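Local atomic coordinates of phenylalanine--tRNA ligase beta subunit (Pyrococcus horikoshii, PDB entry 2CXI), a protein that forms, with the alpha subunit, the tetrameric synthetase that uses ATP to attach L-phenylalanine to tRNA(Phe), this chain being an N-terminal fragment of the beta subunit. Residues Ile75-Pro80 against Leu306-Met311; Glu25-Tyr30 against Arg67-Ala72. All blocks are in the same frame, centred on the assembly; numbering follows the deposited sequence.

Interaction 1 (Ile75-Pro80 against Leu306-Met311)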
ATOM      1  N   ILE A  75       1.907  28.764 -38.274  1.00 26.83           N
ATOM      2  CA  ILE A  75       3.088  28.299 -37.535  1.00 26.94           C
ATOM      3  C   ILE A  75       2.805  26.860 -37.105  1.00 27.33           C
ATOM      4  O   ILE A  75       3.710  26.015 -37.067  1.00 27.91           O
ATOM      5  CB  ILE A  75       3.389  29.242 -36.349  1.00 26.72           C
ATOM      6  CG1 ILE A  75       3.810  30.631 -36.854  1.00 26.81           C
ATOM      7  CG2 ILE A  75       4.461  28.677 -35.391  1.00 29.04           C
ATOM      8  CD1 ILE A  75       3.769  31.709 -35.728  1.00 26.28           C
ATOM      9  N   GLU A  76       1.532  26.567 -36.829  1.00 25.29           N
ATOM     10  CA  GLU A  76       1.061  25.193 -36.715  1.00 25.33           C
ATOM     11  C   GLU A  76      -0.173  25.019 -37.617  1.00 25.17           C
ATOM     12  O   GLU A  76      -0.743  26.018 -38.066  1.00 23.32           O
ATOM     13  CB  GLU A  76       0.713  24.851 -35.269  1.00 25.57           C
ATOM     14  CG  GLU A  76       1.834  25.109 -34.254  1.00 28.42           C
ATOM     15  CD  GLU A  76       2.909  24.028 -34.257  1.00 33.03           C
ATOM     16  OE1 GLU A  76       2.760  23.007 -34.953  1.00 33.55           O
ATOM     17  OE2 GLU A  76       3.929  24.207 -33.550  1.00 37.94           O
ATOM     18  N   LYS A  77      -0.542  23.768 -37.913  1.00 24.73           N
ATOM     19  CA  LYS A  77      -1.755  23.474 -38.671  1.00 27.12           C
ATOM     20  C   LYS A  77      -2.374  22.133 -38.304  1.00 26.06           C
ATOM     21  O   LYS A  77      -1.696  21.278 -37.737  1.00 25.80           O
ATOM     22  CB  LYS A  77      -1.575  23.635 -40.196  1.00 27.46           C
ATOM     23  CG  LYS A  77      -0.821  22.540 -40.930  1.00 31.03           C
ATOM     24  CD  LYS A  77      -0.829  22.892 -42.433  1.00 30.59           C
ATOM     25  CE  LYS A  77      -1.209  21.696 -43.281  1.00 37.43           C
ATOM     26  NZ  LYS A  77      -0.955  21.995 -44.726  1.00 41.76           N
ATOM     27  N   GLY A  78      -3.668  21.971 -38.584  1.00 25.49           N
ATOM     28  CA  GLY A  78      -4.374  20.727 -38.249  1.00 24.67           C
ATOM     29  C   GLY A  78      -4.680  20.594 -36.773  1.00 24.32           C
ATOM     30  O   GLY A  78      -4.728  21.593 -36.059  1.00 23.06           O
ATOM     31  N   LEU A  79      -4.894  19.361 -36.316  1.00 24.14           N
ATOM     32  CA  LEU A  79      -5.206  19.097 -34.935  1.00 25.35           C
ATOM     33  C   LEU A  79      -3.999  19.327 -34.021  1.00 25.65           C
ATOM     34  O   LEU A  79      -2.943  18.764 -34.281  1.00 26.00           O
ATOM     35  CB  LEU A  79      -5.588  17.627 -34.755  1.00 26.13           C
ATOM     36  CG  LEU A  79      -6.948  17.033 -34.458  1.00 27.70           C
ATOM     37  CD1 LEU A  79      -6.687  15.588 -34.033  1.00 26.67           C
ATOM     38  CD2 LEU A  79      -7.782  17.788 -33.424  1.00 24.23           C
ATOM     39  N   PRO A  80      -4.140  20.104 -32.945  1.00 25.50           N
ATOM     40  CA  PRO A  80      -3.068  20.202 -31.940  1.00 26.80           C
ATOM     41  C   PRO A  80      -2.939  18.877 -31.208  1.00 27.97           C
ATOM     42  O   PRO A  80      -3.937  18.275 -30.844  1.00 29.45           O
ATOM     43  CB  PRO A  80      -3.538  21.301 -30.986  1.00 26.85           C
ATOM     44  CG  PRO A  80      -4.979  21.500 -31.258  1.00 25.48           C
ATOM     45  CD  PRO A  80      -5.278  20.977 -32.633  1.00 26.47           C
ATOM     46  N   LEU A 306      -8.534  25.623 -45.130  1.00 22.10           N
ATOM     47  CA  LEU A 306      -9.154  26.587 -44.204  1.00 21.33           C
ATOM     48  C   LEU A 306      -9.484  25.924 -42.855  1.00 21.00           C
ATOM     49  O   LEU A 306      -9.198  26.493 -41.800  1.00 20.11           O
ATOM     50  CB  LEU A 306     -10.406  27.199 -44.819  1.00 20.96           C
ATOM     51  CG  LEU A 306     -10.192  28.172 -45.996  1.00 21.95           C
ATOM     52  CD1 LEU A 306     -11.539  28.632 -46.487  1.00 22.03           C
ATOM     53  CD2 LEU A 306      -9.302  29.399 -45.661  1.00 23.52           C
ATOM     54  N   LEU A 307     -10.069  24.724 -42.894  1.00 19.63           N
ATOM     55  CA  LEU A 307     -10.389  24.003 -41.654  1.00 19.82           C
ATOM     56  C   LEU A 307      -9.143  23.573 -40.863  1.00 19.75           C
ATOM     57  O   LEU A 307      -9.169  23.539 -39.638  1.00 19.35           O
ATOM     58  CB  LEU A 307     -11.250  22.783 -41.969  1.00 19.57           C
ATOM     59  CG  LEU A 307     -12.679  23.093 -42.439  1.00 21.19           C
ATOM     60  CD1 LEU A 307     -13.290  21.783 -42.919  1.00 21.87           C
ATOM     61  CD2 LEU A 307     -13.527  23.698 -41.330  1.00 20.83           C
ATOM     62  N   GLU A 308      -8.045  23.262 -41.562  1.00 19.49           N
ATOM     63  CA  GLU A 308      -6.774  23.020 -40.862  1.00 21.18           C
ATOM     64  C   GLU A 308      -6.229  24.243 -40.095  1.00 21.14           C
ATOM     65  O   GLU A 308      -5.642  24.065 -39.048  1.00 21.49           O
ATOM     66  CB  GLU A 308      -5.721  22.405 -41.795  1.00 20.72           C
ATOM     67  CG  GLU A 308      -6.101  21.003 -42.250  1.00 21.01           C
ATOM     68  CD  GLU A 308      -5.098  20.389 -43.217  1.00 24.91           C
ATOM     69  OE1 GLU A 308      -4.461  21.143 -43.968  1.00 29.62           O
ATOM     70  OE2 GLU A 308      -4.978  19.144 -43.232  1.00 27.30           O
ATOM     71  N   LYS A 309      -6.434  25.466 -40.613  1.00 21.18           N
ATOM     72  CA  LYS A 309      -6.128  26.696 -39.871  1.00 21.50           C
ATOM     73  C   LYS A 309      -7.016  26.900 -38.647  1.00 20.47           C
ATOM     74  O   LYS A 309      -6.687  27.698 -37.808  1.00 21.36           O
ATOM     75  CB  LYS A 309      -6.278  27.943 -40.771  1.00 21.81           C
ATOM     76  CG  LYS A 309      -5.222  28.087 -41.848  1.00 23.86           C
ATOM     77  CD  LYS A 309      -5.563  29.239 -42.799  1.00 24.58           C
ATOM     78  CE  LYS A 309      -4.572  29.253 -43.978  1.00 31.99           C
ATOM     79  NZ  LYS A 309      -4.693  30.528 -44.765  1.00 34.29           N
HETATM   80  N   MSE A 310      -8.149  26.202 -38.587  1.00 20.34           N
HETATM   81  CA  MSE A 310      -9.126  26.303 -37.484  1.00 20.44           C
HETATM   82  C   MSE A 310      -8.972  25.126 -36.517  1.00 19.64           C
HETATM   83  O   MSE A 310      -9.801  24.903 -35.634  1.00 18.68           O
HETATM   84  CB  MSE A 310     -10.544  26.398 -38.034  1.00 19.92           C
HETATM   85  CG  MSE A 310     -10.727  27.596 -38.957  1.00 23.68           C
HETATM   86 SE   MSE A 310     -10.309  29.297 -37.935  1.00 32.85          SE
HETATM   87  CE  MSE A 310     -11.845  29.342 -36.654  1.00 24.98           C
HETATM   88  N   MSE A 311      -7.872  24.407 -36.695  1.00 20.24           N
HETATM   89  CA  MSE A 311      -7.420  23.343 -35.787  1.00 22.51           C
HETATM   90  C   MSE A 311      -8.160  22.029 -35.986  1.00 21.05           C
HETATM   91  O   MSE A 311      -8.193  21.186 -35.070  1.00 19.72           O
HETATM   92  CB  MSE A 311      -7.453  23.778 -34.312  1.00 20.96           C
HETATM   93  CG  MSE A 311      -6.622  25.043 -34.046  1.00 24.05           C
HETATM   94 SE   MSE A 311      -6.521  25.493 -32.167  1.00 34.68          SE
HETATM   95  CE  MSE A 311      -8.248  25.770 -31.855  1.00 21.30           C
TER
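Met311, Glu308 and Gly78 carry most of the 285 Å² buried between the loop Ile75-Pro80 and segment Leu306-Met311, at the C-terminal end of helix 300-309, and the backbone does much of the touching. Gly78 N donates to Glu308 O over 2.9 Å with an N-H...O angle of 151°. The donor stands tilted 34° from the carbonyl plane. Met311 N, 3.3 Å from Glu308 O, arrives from the opposite face. One carbonyl of the last helical turn is thus gripped twice, once from the turn that ends its own helix and once from the loop. The next peptide reverses the direction of the exchange: Gly78 O receives a CA-H...O contact from Met311 CA at 3.2 Å, and also accepts a hydrogen bond from Trp71 NE1.

Two side-chain contacts accompany the backbone pairing. Glu308 extends beyond CG, and its OE1 lies 3.7 Å from Lys77 NZ, a long salt bridge. The Lys77 chain bends at chi3, and its aliphatic CE, 3.4 Å from Glu308 OE1, is nearer than NZ; the two side chains cross obliquely. Pro80 CD packs on Met311 CB at 3.9 Å, while the selenomethionine's far end turns from the loop toward Arg56, Gln68, Trp71 and Phe328. Met311 has a positive phi of 79° and is the C-prime residue of a Schellman motif, which here ends a helix of the B5 domain and offers its last turn to the loop after helix 62-72.

Interaction 2 (Glu25-Tyr30 against Arg67-Ala72)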
ATOM      1  N   GLU A  25      -3.358  44.725 -34.015  1.00 21.42           N
ATOM      2  CA  GLU A  25      -4.731  45.096 -34.331  1.00 22.01           C
ATOM      3  C   GLU A  25      -5.347  44.049 -35.206  1.00 21.51           C
ATOM      4  O   GLU A  25      -6.500  43.735 -35.006  1.00 22.09           O
ATOM      5  CB  GLU A  25      -4.785  46.436 -35.082  1.00 21.54           C
ATOM      6  CG  GLU A  25      -4.330  47.602 -34.227  1.00 22.52           C
ATOM      7  CD  GLU A  25      -5.391  48.110 -33.278  1.00 25.69           C
ATOM      8  OE1 GLU A  25      -6.572  47.729 -33.391  1.00 28.42           O
ATOM      9  OE2 GLU A  25      -5.027  48.897 -32.397  1.00 27.56           O
ATOM     10  N   ASP A  26      -4.602  43.519 -36.171  1.00 21.09           N
ATOM     11  CA  ASP A  26      -5.126  42.411 -37.004  1.00 22.42           C
ATOM     12  C   ASP A  26      -5.110  41.057 -36.283  1.00 21.72           C
ATOM     13  O   ASP A  26      -5.999  40.218 -36.470  1.00 21.02           O
ATOM     14  CB  ASP A  26      -4.344  42.291 -38.323  1.00 23.78           C
ATOM     15  CG  ASP A  26      -4.389  43.597 -39.133  1.00 28.44           C
ATOM     16  OD1 ASP A  26      -5.451  44.244 -39.175  1.00 32.80           O
ATOM     17  OD2 ASP A  26      -3.413  44.065 -39.701  1.00 29.22           O
ATOM     18  N   LEU A  27      -4.061  40.848 -35.491  1.00 19.43           N
ATOM     19  CA  LEU A  27      -3.850  39.586 -34.802  1.00 20.78           C
ATOM     20  C   LEU A  27      -4.990  39.227 -33.863  1.00 20.31           C
ATOM     21  O   LEU A  27      -5.434  38.072 -33.835  1.00 20.72           O
ATOM     22  CB  LEU A  27      -2.545  39.669 -33.986  1.00 19.49           C
ATOM     23  CG  LEU A  27      -1.324  38.947 -34.552  1.00 23.72           C
ATOM     24  CD1 LEU A  27      -1.192  38.871 -36.073  1.00 24.47           C
ATOM     25  CD2 LEU A  27      -0.052  39.433 -33.849  1.00 20.38           C
ATOM     26  N   VAL A  28      -5.436  40.191 -33.070  1.00 18.96           N
ATOM     27  CA  VAL A  28      -6.463  39.889 -32.074  1.00 20.18           C
ATOM     28  C   VAL A  28      -7.738  39.301 -32.725  1.00 20.71           C
ATOM     29  O   VAL A  28      -8.348  38.403 -32.162  1.00 20.27           O
ATOM     30  CB  VAL A  28      -6.776  41.061 -31.125  1.00 18.99           C
ATOM     31  CG1 VAL A  28      -5.525  41.465 -30.292  1.00 17.47           C
ATOM     32  CG2 VAL A  28      -7.353  42.296 -31.880  1.00 20.71           C
ATOM     33  N   LEU A  29      -8.110  39.798 -33.907  1.00 21.20           N
ATOM     34  CA  LEU A  29      -9.304  39.308 -34.612  1.00 23.08           C
ATOM     35  C   LEU A  29      -9.161  37.818 -34.981  1.00 23.59           C
ATOM     36  O   LEU A  29     -10.149  37.076 -34.989  1.00 22.25           O
ATOM     37  CB  LEU A  29      -9.598  40.174 -35.851  1.00 24.39           C
ATOM     38  CG  LEU A  29      -9.610  41.692 -35.590  1.00 26.62           C
ATOM     39  CD1 LEU A  29      -9.663  42.574 -36.858  1.00 31.37           C
ATOM     40  CD2 LEU A  29     -10.748  42.082 -34.591  1.00 28.87           C
ATOM     41  N   TYR A  30      -7.930  37.373 -35.262  1.00 24.33           N
ATOM     42  CA  TYR A  30      -7.659  35.946 -35.485  1.00 25.95           C
ATOM     43  C   TYR A  30      -8.036  35.082 -34.265  1.00 26.14           C
ATOM     44  O   TYR A  30      -8.351  33.894 -34.408  1.00 26.52           O
ATOM     45  CB  TYR A  30      -6.168  35.703 -35.848  1.00 27.60           C
ATOM     46  CG  TYR A  30      -5.693  36.347 -37.144  1.00 29.48           C
ATOM     47  CD1 TYR A  30      -6.603  36.699 -38.154  1.00 31.33           C
ATOM     48  CD2 TYR A  30      -4.326  36.567 -37.378  1.00 31.12           C
ATOM     49  CE1 TYR A  30      -6.161  37.299 -39.356  1.00 32.52           C
ATOM     50  CE2 TYR A  30      -3.877  37.161 -38.556  1.00 31.55           C
ATOM     51  CZ  TYR A  30      -4.800  37.518 -39.540  1.00 31.98           C
ATOM     52  OH  TYR A  30      -4.369  38.093 -40.719  1.00 34.13           O
ATOM     53  N   ARG A  67      -2.420  30.400 -29.272  1.00 16.51           N
ATOM     54  CA  ARG A  67      -2.614  29.156 -30.024  1.00 17.43           C
ATOM     55  C   ARG A  67      -3.381  29.482 -31.313  1.00 17.55           C
ATOM     56  O   ARG A  67      -2.935  29.136 -32.398  1.00 18.18           O
ATOM     57  CB  ARG A  67      -3.371  28.135 -29.141  1.00 15.93           C
ATOM     58  CG  ARG A  67      -3.480  26.681 -29.688  1.00 18.50           C
ATOM     59  CD  ARG A  67      -3.931  25.746 -28.554  1.00 19.71           C
ATOM     60  NE  ARG A  67      -5.185  26.237 -27.996  1.00 23.72           N
ATOM     61  CZ  ARG A  67      -5.578  26.121 -26.731  1.00 21.52           C
ATOM     62  NH1 ARG A  67      -4.827  25.492 -25.810  1.00 22.65           N
ATOM     63  NH2 ARG A  67      -6.757  26.630 -26.394  1.00 22.88           N
ATOM     64  N   GLN A  68      -4.495  30.203 -31.204  1.00 18.07           N
ATOM     65  CA  GLN A  68      -5.235  30.600 -32.390  1.00 19.84           C
ATOM     66  C   GLN A  68      -4.404  31.352 -33.388  1.00 18.34           C
ATOM     67  O   GLN A  68      -4.467  31.072 -34.595  1.00 18.56           O
ATOM     68  CB  GLN A  68      -6.390  31.521 -32.055  1.00 21.00           C
ATOM     69  CG  GLN A  68      -7.622  30.976 -32.560  1.00 29.51           C
ATOM     70  CD  GLN A  68      -8.093  30.137 -31.466  1.00 39.84           C
ATOM     71  OE1 GLN A  68      -8.674  29.065 -31.662  1.00 44.93           O
ATOM     72  NE2 GLN A  68      -7.790  30.602 -30.249  1.00 44.54           N
ATOM     73  N   ILE A  69      -3.678  32.343 -32.895  1.00 17.57           N
ATOM     74  CA  ILE A  69      -2.807  33.133 -33.772  1.00 17.95           C
ATOM     75  C   ILE A  69      -1.755  32.262 -34.464  1.00 18.44           C
ATOM     76  O   ILE A  69      -1.462  32.471 -35.642  1.00 20.05           O
ATOM     77  CB  ILE A  69      -2.217  34.325 -32.998  1.00 17.70           C
ATOM     78  CG1 ILE A  69      -3.350  35.284 -32.631  1.00 15.98           C
ATOM     79  CG2 ILE A  69      -1.115  35.075 -33.822  1.00 16.77           C
ATOM     80  CD1 ILE A  69      -2.926  36.331 -31.549  1.00 18.80           C
ATOM     81  N   LYS A  70      -1.156  31.319 -33.737  1.00 19.27           N
ATOM     82  CA  LYS A  70      -0.156  30.432 -34.363  1.00 19.48           C
ATOM     83  C   LYS A  70      -0.774  29.680 -35.553  1.00 19.12           C
ATOM     84  O   LYS A  70      -0.138  29.541 -36.609  1.00 19.25           O
ATOM     85  CB  LYS A  70       0.450  29.427 -33.350  1.00 18.41           C
ATOM     86  CG  LYS A  70       1.554  30.066 -32.446  1.00 20.88           C
ATOM     87  CD  LYS A  70       2.310  29.031 -31.626  1.00 22.35           C
ATOM     88  CE  LYS A  70       1.442  28.462 -30.520  1.00 28.49           C
ATOM     89  NZ  LYS A  70       2.358  27.727 -29.535  1.00 35.64           N
ATOM     90  N   TRP A  71      -1.998  29.177 -35.380  1.00 18.91           N
ATOM     91  CA  TRP A  71      -2.715  28.499 -36.466  1.00 18.07           C
ATOM     92  C   TRP A  71      -3.102  29.464 -37.597  1.00 18.96           C
ATOM     93  O   TRP A  71      -2.916  29.159 -38.796  1.00 18.86           O
ATOM     94  CB  TRP A  71      -3.953  27.757 -35.904  1.00 18.36           C
ATOM     95  CG  TRP A  71      -3.711  26.287 -35.718  1.00 17.79           C
ATOM     96  CD1 TRP A  71      -4.149  25.293 -36.523  1.00 18.86           C
ATOM     97  CD2 TRP A  71      -2.979  25.651 -34.649  1.00 18.19           C
ATOM     98  NE1 TRP A  71      -3.740  24.064 -36.029  1.00 19.66           N
ATOM     99  CE2 TRP A  71      -3.027  24.262 -34.874  1.00 18.29           C
ATOM    100  CE3 TRP A  71      -2.286  26.124 -33.514  1.00 20.33           C
ATOM    101  CZ2 TRP A  71      -2.385  23.331 -34.027  1.00 19.20           C
ATOM    102  CZ3 TRP A  71      -1.660  25.198 -32.658  1.00 19.01           C
ATOM    103  CH2 TRP A  71      -1.717  23.819 -32.925  1.00 19.21           C
ATOM    104  N   ALA A  72      -3.591  30.640 -37.236  1.00 19.77           N
ATOM    105  CA  ALA A  72      -3.919  31.656 -38.249  1.00 21.89           C
ATOM    106  C   ALA A  72      -2.703  32.006 -39.118  1.00 23.46           C
ATOM    107  O   ALA A  72      -2.822  32.186 -40.328  1.00 24.52           O
ATOM    108  CB  ALA A  72      -4.471  32.899 -37.584  1.00 21.11           C
TER
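Tyr30 and Ala72 meet through apolar contact alone: the methyl CB of Ala72 lies 3.7 Å from Tyr30 CD2, and equally near CG and CB of the tyrosine, approaching the ring obliquely. Tyr30 CG is anti to the carbonyl carbon (chi1 -63°), which starts the ring beside the backbone N; Asp26 O of the same helix stands 3.8 Å above the ring plane, over its centre. The second apolar pair is Leu27 and Ile69, whose side chains cross at about a right angle and touch at Leu27 CG and Ile69 CG2, 3.9 Å apart.

Both pairs belong to a packing of two helices, 21-30 and 62-72, whose short segments approach to 8.9 Å between axes and cross at 103°. The segments share 246 Å², most of it from Tyr30 and Ile69, whose CA atoms are 5.9 Å apart.

Carbon-to-carbonyl contacts make up the third kind. Ile69 CG1 comes within 3.7 Å of Leu27 O, and Gln68 CG rests 3.5 Å from Tyr30 O. Beyond CG the Gln68 chain bends at chi2 (89°) and leads away from helix 21-30, toward Leu59.

Interaction 2 closes before interaction 1 opens along the chain, and their centres lie 12 Å apart on the same side of the chain's centre. Helix 62-72 joins them: interaction 2 uses its last turns, and the loop that follows it enters interaction 1. Besides the Trp71 bond to the loop, Ile75 N and Lys70 O, 2.7 Å apart, make a probable hydrogen bond. Trp71 CD1 also packs on Glu308 O. Helix 62-72, against which helix 21-30 packs, and the loop after it thus meet the B5 domain across the 225 residues between the segments of interaction 1, near Asp331 and Asp341, predicted magnesium ligands about 8 to 9 Å from the side chains of Met311 and Gln68.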